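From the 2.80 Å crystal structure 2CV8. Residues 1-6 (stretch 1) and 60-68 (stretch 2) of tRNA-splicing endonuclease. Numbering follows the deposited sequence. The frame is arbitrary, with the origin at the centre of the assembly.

Stretch 1 (1-6) MIGELV
Stretch 2 (60-68) GKLEIVSNG

Parallel β-strands pair by a simple rule: one strand offers the amide and carbonyl of every second residue, and these bond to residues on its partner that flank the one lying opposite. The N-terminal segment of this tRNA-splicing endonuclease is a compact example. Strand 2-6 runs alongside strand 63-66 in the same direction, their axes 38° apart and 4.5 Å at closest approach. The register is Ile2 with Glu63, Gly3 with Ile64 and Glu4 with Val65, with CA-CA separations of 4.8, 4.8 and 4.9 Å.

Four backbone hydrogen bonds fix that register. Glu63 N donates to Met1 O (3.0 Å), Gly3 N to Glu63 O (2.9 Å), Val65 N to Gly3 O (2.8 Å) and Leu5 N to Val65 O (2.8 Å), at N-H...O angles of 148-164°. Extended phi/psi values set these groups in line: -133/136 at Ile2, -133/149 at Gly3, -99/136 at Glu4 and -87/128 at Leu5, against -161/140 at Leu62, -111/143 at Glu63, -126/141 at Ile64, -131/145 at Val65 and -128/90 at Ser66. CA-H...O contacts supplement them, from Ile2 CA to Glu63 O (3.4 Å), Ile64 CA to Gly3 O (3.3 Å) and Glu4 CA to Val65 O (3.2 Å).

Side chains alternate between the two faces of the sheet. Ile2, Glu63, Glu4 and Val65 share one. There Ile2 has an off-well chi1 of -123° and chi2 of -64° (m), which bring CD1 across the strand pair to 3.4 Å from Val65 CG2 and 3.3 Å from Glu63 O. Val65, at chi1 169° (t), supplies the other methyl of this apolar contact; its compact branched side chain suits an extended backbone, and it has the largest area covered across the pair, 65 Å². Glu63 (chi1 -88°, m; chi2 -78°, m; chi3 49°) sends its end away from stretch 1, and its OE2 is hydrogen-bonded elsewhere in the structure. Glu4 instead comes nearer with chi1 -96° (off), chi2 -85° (m) and chi3 176°. Its OE2 lies 3.5 Å from Asn67 N without a hydrogen bond.

The other face carries Ile64, opposite Gly3. Both are buried. Gly3 has no side chain, and Leu62 CD1 comes to 3.9 Å from Gly3 N. Leu62, with chi1 172° (t) and chi2 66° (p), starts sideways but brings its end nearer, also placing CD1 3.9 Å from Met1 CB. Ile64 (chi1 -78°, m; chi2 158°, t) meets Leu5 more loosely, Ile64 CG2 to Leu5 CB being 4.3 Å. Leu5 (chi1 169°, t; chi2 58°, p) points its CA-to-CB bond toward stretch 2, with CB 4.0 Å from CB of Ser66 (chi1 -175°, t).

Selenomethionine Met1 sets CB 3.3 Å from Lys61 O, while chi1 -53° (m), chi2 -58° (m) and chi3 97° (off) lead its end away. Beyond the contact, Gly60 (70/7) follows a helix in a Schellman motif, where positive phi favours glycine, and the angles of Gly68 (87/-53) call for glycine. The pairing buries 510 Å², summed over both sides.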

# COMPACT_ATOMS: atom_id res chain seq x y z
N MSE B 1 37.20 -8.20 13.26
CA MSE B 1 36.46 -7.57 12.13
C MSE B 1 36.65 -6.05 12.12
O MSE B 1 36.20 -5.34 13.03
CB MSE B 1 34.97 -7.89 12.22
CG MSE B 1 34.66 -9.36 12.35
SE MSE B 1 35.37 -10.36 10.88
CE MSE B 1 37.02 -10.97 11.70
N ILE B 2 37.32 -5.55 11.09
CA ILE B 2 37.54 -4.12 10.97
C ILE B 2 37.20 -3.70 9.54
O ILE B 2 37.56 -4.37 8.58
CB ILE B 2 39.00 -3.74 11.31
CG1 ILE B 2 39.01 -2.72 12.44
CG2 ILE B 2 39.71 -3.16 10.08
CD1 ILE B 2 38.36 -1.40 12.09
N GLY B 3 36.49 -2.58 9.42
CA GLY B 3 36.10 -2.09 8.12
C GLY B 3 36.38 -0.61 7.98
O GLY B 3 36.34 0.14 8.96
N GLU B 4 36.66 -0.19 6.76
CA GLU B 4 36.96 1.20 6.46
C GLU B 4 35.75 1.93 5.90
O GLU B 4 35.04 1.41 5.05
CB GLU B 4 38.12 1.30 5.45
CG GLU B 4 39.51 1.50 6.04
CD GLU B 4 39.83 2.95 6.32
OE1 GLU B 4 40.92 3.22 6.88
OE2 GLU B 4 39.01 3.83 5.98
N LEU B 5 35.52 3.14 6.40
CA LEU B 5 34.44 3.94 5.89
C LEU B 5 35.03 4.69 4.71
O LEU B 5 36.07 5.32 4.82
CB LEU B 5 33.95 4.95 6.92
CG LEU B 5 32.99 6.01 6.38
CD1 LEU B 5 31.77 5.34 5.76
CD2 LEU B 5 32.58 6.96 7.51
N VAL B 6 34.36 4.59 3.57
CA VAL B 6 34.81 5.27 2.37
C VAL B 6 33.57 5.86 1.71
O VAL B 6 32.89 5.19 0.92
CB VAL B 6 35.58 4.28 1.43
CG1 VAL B 6 34.84 2.96 1.35
CG2 VAL B 6 35.75 4.89 0.05
N GLY B 60 28.08 -5.48 17.74
CA GLY B 60 29.40 -5.77 18.27
C GLY B 60 30.19 -6.73 17.41
O GLY B 60 31.27 -7.18 17.80
N LYS B 61 29.66 -7.06 16.24
CA LYS B 61 30.34 -7.97 15.33
C LYS B 61 31.28 -7.24 14.37
O LYS B 61 31.90 -7.87 13.51
CB LYS B 61 29.31 -8.76 14.52
CG LYS B 61 28.76 -9.99 15.23
CD LYS B 61 27.73 -9.65 16.27
CE LYS B 61 27.05 -10.92 16.80
NZ LYS B 61 25.89 -10.63 17.69
N LEU B 62 31.42 -5.93 14.53
CA LEU B 62 32.26 -5.16 13.61
C LEU B 62 32.71 -3.80 14.13
O LEU B 62 31.94 -3.07 14.75
CB LEU B 62 31.51 -4.96 12.31
CG LEU B 62 32.09 -4.03 11.25
CD1 LEU B 62 33.38 -4.60 10.72
CD2 LEU B 62 31.09 -3.88 10.13
N GLU B 63 33.96 -3.47 13.84
CA GLU B 63 34.55 -2.19 14.22
C GLU B 63 34.75 -1.41 12.94
O GLU B 63 35.10 -1.99 11.91
CB GLU B 63 35.89 -2.41 14.91
CG GLU B 63 35.78 -2.62 16.41
CD GLU B 63 35.56 -1.32 17.15
OE1 GLU B 63 34.67 -0.55 16.76
OE2 GLU B 63 36.28 -1.07 18.14
N ILE B 64 34.54 -0.11 12.98
CA ILE B 64 34.71 0.69 11.79
C ILE B 64 35.66 1.85 11.97
O ILE B 64 35.68 2.50 13.02
CB ILE B 64 33.35 1.16 11.25
CG1 ILE B 64 32.68 -0.01 10.52
CG2 ILE B 64 33.51 2.35 10.32
CD1 ILE B 64 31.20 0.10 10.41
N VAL B 65 36.47 2.10 10.94
CA VAL B 65 37.46 3.16 10.97
C VAL B 65 37.39 4.01 9.72
O VAL B 65 37.11 3.51 8.64
CB VAL B 65 38.88 2.57 11.07
CG1 VAL B 65 39.92 3.65 10.84
CG2 VAL B 65 39.07 1.95 12.44
N SER B 66 37.65 5.30 9.89
CA SER B 66 37.65 6.24 8.78
C SER B 66 38.97 6.99 8.82
O SER B 66 39.08 8.04 9.46
CB SER B 66 36.50 7.23 8.90
OG SER B 66 36.44 8.06 7.75
N ASN B 67 39.97 6.44 8.13
CA ASN B 67 41.30 7.04 8.10
C ASN B 67 41.75 7.43 9.50
O ASN B 67 41.79 8.61 9.85
CB ASN B 67 41.32 8.27 7.18
CG ASN B 67 41.64 7.91 5.73
OD1 ASN B 67 41.60 8.77 4.85
ND2 ASN B 67 41.97 6.65 5.49
N GLY B 68 42.08 6.43 10.30
CA GLY B 68 42.53 6.69 11.65
C GLY B 68 41.42 6.81 12.66
O GLY B 68 41.44 6.13 13.69